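Local coordinates for MTH396 protein (Methanothermobacter thermautotrophicus, PDB 1NXH), which is of unknown function but forms a disulfide-linked homodimer and is probably the EhaM component of an energy-converting hydrogenase of methanogens, at residues A[18-23]-A[53-58]; A[66-71]-A[98-103]. All coordinates share one frame; numbering follows the deposited sequence.

Contact 1: A[18-23]-A[53-58]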
loop_
_atom_site.group_PDB
_atom_site.type_symbol
_atom_site.label_atom_id
_atom_site.label_comp_id
_atom_site.label_asym_id
_atom_site.label_seq_id
_atom_site.Cartn_x
_atom_site.Cartn_y
_atom_site.Cartn_z
ATOM N N TYR A 18 -25.291 -2.274 10.565
ATOM C CA TYR A 18 -24.835 -0.909 10.370
ATOM C C TYR A 18 -23.318 -0.858 10.475
ATOM O O TYR A 18 -22.635 -0.394 9.558
ATOM C CB TYR A 18 -25.439 0.022 11.424
ATOM C CG TYR A 18 -24.890 1.447 11.385
ATOM C CD1 TYR A 18 -25.234 2.328 10.346
ATOM C CD2 TYR A 18 -24.038 1.921 12.392
ATOM C CE1 TYR A 18 -24.753 3.642 10.313
ATOM C CE2 TYR A 18 -23.546 3.236 12.367
ATOM C CZ TYR A 18 -23.913 4.092 11.326
ATOM O OH TYR A 18 -23.466 5.399 11.310
ATOM N N ARG A 19 -22.802 -1.341 11.599
ATOM C CA ARG A 19 -21.374 -1.324 11.832
ATOM C C ARG A 19 -20.619 -1.925 10.663
ATOM O O ARG A 19 -19.520 -1.483 10.338
ATOM C CB ARG A 19 -21.042 -2.056 13.127
ATOM C CG ARG A 19 -21.401 -3.522 13.180
ATOM C CD ARG A 19 -21.153 -4.001 14.595
ATOM N NE ARG A 19 -20.982 -5.442 14.712
ATOM C CZ ARG A 19 -20.517 -6.036 15.807
ATOM N NH1 ARG A 19 -20.184 -5.307 16.867
ATOM N NH2 ARG A 19 -20.372 -7.354 15.844
ATOM N N TRP A 20 -21.215 -2.922 10.020
ATOM C CA TRP A 20 -20.582 -3.562 8.874
ATOM C C TRP A 20 -20.597 -2.621 7.676
ATOM O O TRP A 20 -19.560 -2.220 7.157
ATOM C CB TRP A 20 -21.317 -4.863 8.516
ATOM C CG TRP A 20 -20.719 -6.081 9.126
ATOM C CD1 TRP A 20 -20.723 -6.431 10.452
ATOM C CD2 TRP A 20 -19.952 -7.080 8.449
ATOM N NE1 TRP A 20 -19.997 -7.586 10.640
ATOM C CE2 TRP A 20 -19.512 -8.005 9.426
ATOM C CE3 TRP A 20 -19.587 -7.281 7.108
ATOM C CZ2 TRP A 20 -18.719 -9.123 9.101
ATOM C CZ3 TRP A 20 -18.795 -8.391 6.788
ATOM C CH2 TRP A 20 -18.371 -9.295 7.782
ATOM N N GLN A 21 -21.799 -2.272 7.249
ATOM C CA GLN A 21 -21.995 -1.391 6.114
ATOM C C GLN A 21 -21.101 -0.166 6.143
ATOM O O GLN A 21 -20.551 0.245 5.132
ATOM C CB GLN A 21 -23.461 -0.966 6.069
ATOM C CG GLN A 21 -24.419 -2.108 5.754
ATOM C CD GLN A 21 -24.457 -2.450 4.269
ATOM O OE1 GLN A 21 -24.718 -3.596 3.889
ATOM N NE2 GLN A 21 -24.216 -1.452 3.421
ATOM N N GLU A 22 -20.950 0.409 7.321
ATOM C CA GLU A 22 -20.143 1.600 7.478
ATOM C C GLU A 22 -18.642 1.383 7.617
ATOM O O GLU A 22 -17.859 2.221 7.186
ATOM C CB GLU A 22 -20.645 2.376 8.689
ATOM C CG GLU A 22 -21.882 3.179 8.423
ATOM C CD GLU A 22 -21.569 4.411 7.609
ATOM O OE1 GLU A 22 -21.008 4.263 6.500
ATOM O OE2 GLU A 22 -21.877 5.525 8.082
ATOM N N ASP A 23 -18.246 0.266 8.219
ATOM C CA ASP A 23 -16.831 -0.019 8.454
ATOM C C ASP A 23 -16.172 -1.008 7.498
ATOM O O ASP A 23 -14.943 -1.075 7.412
ATOM C CB ASP A 23 -16.645 -0.555 9.879
ATOM C CG ASP A 23 -17.094 0.425 10.935
ATOM O OD1 ASP A 23 -16.911 0.126 12.135
ATOM O OD2 ASP A 23 -17.629 1.490 10.568
ATOM N N GLU A 53 -19.948 -14.046 12.113
ATOM C CA GLU A 53 -20.177 -13.674 13.506
ATOM C C GLU A 53 -18.857 -13.902 14.234
ATOM O O GLU A 53 -18.776 -14.688 15.185
ATOM C CB GLU A 53 -21.279 -14.533 14.136
ATOM C CG GLU A 53 -22.670 -14.246 13.592
ATOM C CD GLU A 53 -23.783 -14.713 14.517
ATOM O OE1 GLU A 53 -23.879 -14.190 15.647
ATOM O OE2 GLU A 53 -24.567 -15.599 14.112
ATOM N N ALA A 54 -17.822 -13.211 13.761
ATOM C CA ALA A 54 -16.472 -13.320 14.315
ATOM C C ALA A 54 -15.565 -12.249 13.702
ATOM O O ALA A 54 -14.615 -11.781 14.337
ATOM C CB ALA A 54 -15.898 -14.718 14.025
ATOM N N LEU A 55 -15.885 -11.860 12.471
ATOM C CA LEU A 55 -15.118 -10.876 11.722
ATOM C C LEU A 55 -14.926 -9.475 12.278
ATOM O O LEU A 55 -13.792 -9.039 12.508
ATOM C CB LEU A 55 -15.697 -10.739 10.321
ATOM C CG LEU A 55 -14.977 -11.556 9.259
ATOM C CD1 LEU A 55 -15.517 -11.191 7.889
ATOM C CD2 LEU A 55 -13.495 -11.259 9.333
ATOM N N HIS A 56 -16.027 -8.762 12.484
ATOM C CA HIS A 56 -15.942 -7.384 12.958
ATOM C C HIS A 56 -14.927 -7.118 14.062
ATOM O O HIS A 56 -13.982 -6.368 13.867
ATOM C CB HIS A 56 -17.316 -6.872 13.367
ATOM C CG HIS A 56 -17.443 -5.390 13.234
ATOM N ND1 HIS A 56 -16.988 -4.513 14.197
ATOM C CD2 HIS A 56 -17.872 -4.625 12.202
ATOM C CE1 HIS A 56 -17.127 -3.274 13.764
ATOM N NE2 HIS A 56 -17.661 -3.314 12.555
ATOM N N PRO A 57 -15.106 -7.723 15.237
ATOM C CA PRO A 57 -14.126 -7.475 16.299
ATOM C C PRO A 57 -12.713 -7.617 15.727
ATOM O O PRO A 57 -11.866 -6.726 15.879
ATOM C CB PRO A 57 -14.422 -8.578 17.317
ATOM C CG PRO A 57 -15.854 -8.850 17.135
ATOM C CD PRO A 57 -16.060 -8.774 15.630
ATOM N N ARG A 58 -12.480 -8.752 15.068
ATOM C CA ARG A 58 -11.189 -9.064 14.478
ATOM C C ARG A 58 -10.801 -7.963 13.530
ATOM O O ARG A 58 -9.629 -7.613 13.401
ATOM C CB ARG A 58 -11.260 -10.384 13.728
ATOM C CG ARG A 58 -9.917 -10.996 13.500
ATOM C CD ARG A 58 -10.077 -12.414 13.061
ATOM N NE ARG A 58 -10.380 -12.517 11.639
ATOM C CZ ARG A 58 -11.326 -13.306 11.131
ATOM N NH1 ARG A 58 -12.077 -14.058 11.933
ATOM N NH2 ARG A 58 -11.506 -13.369 9.813
#
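His-56 reaches from helix 49-60 into the angle between three side chains of helix 18-25, and the contact is best read outward from its ring. With CG anti to the backbone N, the imidazole is carried across the gap between helices whose local axes lie 11.0 Å apart and cross at 55°. The first interaction is stacking. Arg-19 begins in the crowded position, CG between N and the carbonyl carbon, then runs extended along one face of the ring. Its CD sits squarely above the ring centre, 4.0 Å from the centroid, in a CH-pi contact. Beyond it the guanidinium lies almost flat on the imidazole, planes 8° apart and centres separated by 4.4 Å, its overlap shifted toward CG.

Polar contacts gather at the far end of the same ring. His-56 NE2 donates a weak hydrogen bond to Arg-19 O over 3.4 Å, an oxygen that also accepts the helical bond from Asp-23 N. Near the ring plane, Asp-23 OD1 approaches NE2 to 3.5 Å; this carboxylate would tend to favour a protonated imidazole, whereas the stacked arginine would oppose it.

Aromatic and apolar packing completes the interface. Trp-20 and His-56 run past each other in opposite directions, their rings obliquely set, with CD1 of the indole meeting CD2 of the imidazole at 3.8 Å. Farther along the indole, CH2 touches Leu-55 CD1 at 3.4 Å, the methyl lying at the edge of the six-membered ring. The indole also packs on Ile-14, Leu-15, Leu-43 and Leu-52, while Leu-55 meets Met-84 of the second subunit. The arrangement is an inclined helix-helix packing in an all-alpha fold, with a buried histidine stacked on an arginine and flanked obliquely by the indole of Trp-20, which sits among aliphatic side chains.

Contact 2: A[66-71]-A[98-103]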
loop_
_atom_site.group_PDB
_atom_site.type_symbol
_atom_site.label_atom_id
_atom_site.label_comp_id
_atom_site.label_asym_id
_atom_site.label_seq_id
_atom_site.Cartn_x
_atom_site.Cartn_y
_atom_site.Cartn_z
ATOM N N CYS A 66 -3.498 -2.419 9.484
ATOM C CA CYS A 66 -3.698 -2.330 8.057
ATOM C C CYS A 66 -3.509 -0.933 7.497
ATOM O O CYS A 66 -3.158 -0.758 6.316
ATOM C CB CYS A 66 -5.076 -2.867 7.700
ATOM S SG CYS A 66 -5.163 -4.692 7.696
ATOM N N ILE A 67 -3.730 0.065 8.343
ATOM C CA ILE A 67 -3.575 1.443 7.905
ATOM C C ILE A 67 -2.106 1.816 7.849
ATOM O O ILE A 67 -1.666 2.501 6.926
ATOM C CB ILE A 67 -4.301 2.423 8.841
ATOM C CG1 ILE A 67 -5.807 2.113 8.856
ATOM C CG2 ILE A 67 -4.021 3.856 8.378
ATOM C CD1 ILE A 67 -6.601 2.897 9.867
ATOM N N ARG A 68 -1.351 1.368 8.845
ATOM C CA ARG A 68 0.072 1.655 8.878
ATOM C C ARG A 68 0.649 1.115 7.600
ATOM O O ARG A 68 1.382 1.812 6.903
ATOM C CB ARG A 68 0.749 0.978 10.060
ATOM C CG ARG A 68 0.083 1.293 11.362
ATOM C CD ARG A 68 1.003 1.030 12.499
ATOM N NE ARG A 68 2.271 1.727 12.323
ATOM C CZ ARG A 68 2.907 2.323 13.327
ATOM N NH1 ARG A 68 2.371 2.298 14.547
ATOM N NH2 ARG A 68 4.070 2.938 13.129
ATOM N N GLU A 69 0.305 -0.130 7.283
ATOM C CA GLU A 69 0.792 -0.751 6.063
ATOM C C GLU A 69 0.545 0.157 4.864
ATOM O O GLU A 69 1.479 0.479 4.110
ATOM C CB GLU A 69 0.101 -2.085 5.819
ATOM C CG GLU A 69 0.603 -3.229 6.669
ATOM C CD GLU A 69 0.118 -4.569 6.149
ATOM O OE1 GLU A 69 0.237 -5.572 6.892
ATOM O OE2 GLU A 69 -0.375 -4.619 4.996
ATOM N N LYS A 70 -0.717 0.567 4.696
ATOM C CA LYS A 70 -1.110 1.441 3.591
ATOM C C LYS A 70 -0.222 2.691 3.612
ATOM O O LYS A 70 0.362 3.072 2.596
ATOM C CB LYS A 70 -2.603 1.814 3.724
ATOM C CG LYS A 70 -3.323 2.061 2.378
ATOM C CD LYS A 70 -4.863 2.128 2.521
ATOM C CE LYS A 70 -5.595 2.727 1.269
ATOM N NZ LYS A 70 -5.628 1.866 0.032
ATOM N N LEU A 71 -0.096 3.306 4.782
ATOM C CA LEU A 71 0.726 4.506 4.922
ATOM C C LEU A 71 2.160 4.263 4.487
ATOM O O LEU A 71 2.701 4.977 3.647
ATOM C CB LEU A 71 0.712 4.998 6.372
ATOM C CG LEU A 71 -0.679 5.443 6.817
ATOM C CD1 LEU A 71 -0.699 5.759 8.297
ATOM C CD2 LEU A 71 -1.093 6.650 5.976
ATOM N N GLU A 98 1.086 9.042 14.269
ATOM C CA GLU A 98 0.241 10.222 14.206
ATOM C C GLU A 98 -0.754 10.236 13.065
ATOM O O GLU A 98 -1.893 10.653 13.272
ATOM C CB GLU A 98 1.093 11.478 14.146
ATOM C CG GLU A 98 2.388 11.301 13.430
ATOM C CD GLU A 98 3.251 12.511 13.598
ATOM O OE1 GLU A 98 3.254 13.063 14.720
ATOM O OE2 GLU A 98 3.924 12.914 12.625
ATOM N N ILE A 99 -0.350 9.806 11.868
ATOM C CA ILE A 99 -1.296 9.798 10.749
ATOM C C ILE A 99 -2.372 8.769 11.047
ATOM O O ILE A 99 -3.559 9.021 10.858
ATOM C CB ILE A 99 -0.658 9.402 9.393
ATOM C CG1 ILE A 99 0.599 10.235 9.114
ATOM C CG2 ILE A 99 -1.690 9.606 8.255
ATOM C CD1 ILE A 99 0.330 11.702 8.875
ATOM N N THR A 100 -1.944 7.602 11.499
ATOM C CA THR A 100 -2.875 6.547 11.838
ATOM C C THR A 100 -3.804 7.038 12.940
ATOM O O THR A 100 -5.019 6.817 12.914
ATOM C CB THR A 100 -2.107 5.317 12.296
ATOM O OG1 THR A 100 -1.521 4.701 11.148
ATOM C CG2 THR A 100 -3.017 4.332 13.013
ATOM N N GLU A 101 -3.224 7.724 13.907
ATOM C CA GLU A 101 -4.012 8.252 14.997
ATOM C C GLU A 101 -5.185 9.016 14.395
ATOM O O GLU A 101 -6.339 8.853 14.800
ATOM C CB GLU A 101 -3.156 9.186 15.848
ATOM C CG GLU A 101 -3.773 9.518 17.189
ATOM C CD GLU A 101 -2.768 10.093 18.170
ATOM O OE1 GLU A 101 -1.771 9.407 18.498
ATOM O OE2 GLU A 101 -2.976 11.240 18.615
ATOM N N LEU A 102 -4.871 9.843 13.407
ATOM C CA LEU A 102 -5.863 10.652 12.731
ATOM C C LEU A 102 -6.951 9.842 12.067
ATOM O O LEU A 102 -8.128 9.943 12.423
ATOM C CB LEU A 102 -5.192 11.510 11.674
ATOM C CG LEU A 102 -4.637 12.829 12.171
ATOM C CD1 LEU A 102 -3.796 13.482 11.089
ATOM C CD2 LEU A 102 -5.797 13.720 12.552
ATOM N N VAL A 103 -6.555 9.048 11.082
ATOM C CA VAL A 103 -7.511 8.249 10.337
ATOM C C VAL A 103 -8.375 7.408 11.263
ATOM O O VAL A 103 -9.559 7.202 11.005
ATOM C CB VAL A 103 -6.773 7.388 9.269
ATOM C CG1 VAL A 103 -5.383 7.066 9.748
ATOM C CG2 VAL A 103 -7.555 6.121 8.953
#
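Leu-71 gives the clearest course through the meeting of helix 63-74 with helix 89-104, which cross steeply, their local axes 9.7 Å apart and their N-to-C directions at 125°. Its CB points toward the partner helix, and CG lies anti to the carbonyl carbon (chi1 -64°), beside the backbone N. From there the two methyls divide the work. CD1 enters between successive residues of the other helix: it meets Thr-100 OG1 at 3.2 Å and Ile-99 CB at 3.8 Å. CD2 turns to Ile-99, resting against CG2 at 3.8 Å, so that both methyls lie against the CB-CG2 branch of Ile-99, whose CG1-CD1 arm leads away.

One turn earlier on the same helix face, Ile-67 repeats the apolar theme. It meets Val-103 tip to tip, CD1 against CG2 at 3.5 Å, and its own CG2 lies 3.8 Å from Thr-100 OG1. Thr-100 therefore sits at the middle of the interface, touched by aliphatic groups from both turns and, at 3.8 Å, by Arg-68 CG. Its hydroxyl is satisfied within its own helix, being hydrogen-bonded to Lys-96 O, which lets a polar atom be accommodated in this apolar setting. Arg-68 crosses Thr-100 at about a right angle and bends at chi3 (53°), and its guanidinium forms salt bridges with Glu-93 and Asp-97 at the border of the apolar patch.

The packing is shared with a third helix, 109-124, where Tyr-109 touches Leu-71 and Ala-112 touches Ile-99. Along helix 63-74, Cys-66 forms the disulfide to Cys-78 of the second subunit, and Lys-70 NZ is hydrogen-bonded to Gln-76 of that subunit; the helix thus joins this all-helical bundle to the dimer interface.

The two contacts lie in series along the chain: contact 1 brings helices 18-25 and 49-60 together before contact 2 joins helices 63-74 and 89-104. They share no helix, but helix 49-60 is followed directly by helix 63-74, so consecutive helices link the two sites. Their centres are 19 Å apart and their nearest atoms about 8 Å, without touching. Contact 1 pairs a helix near the N-terminus with a mid-chain one, and contact 2 pairs the next mid-chain helix with one nearer the C-terminus. Each also reaches the second subunit, so the packing within the monomer and the homodimer interface involve the same neighbouring pair of helices.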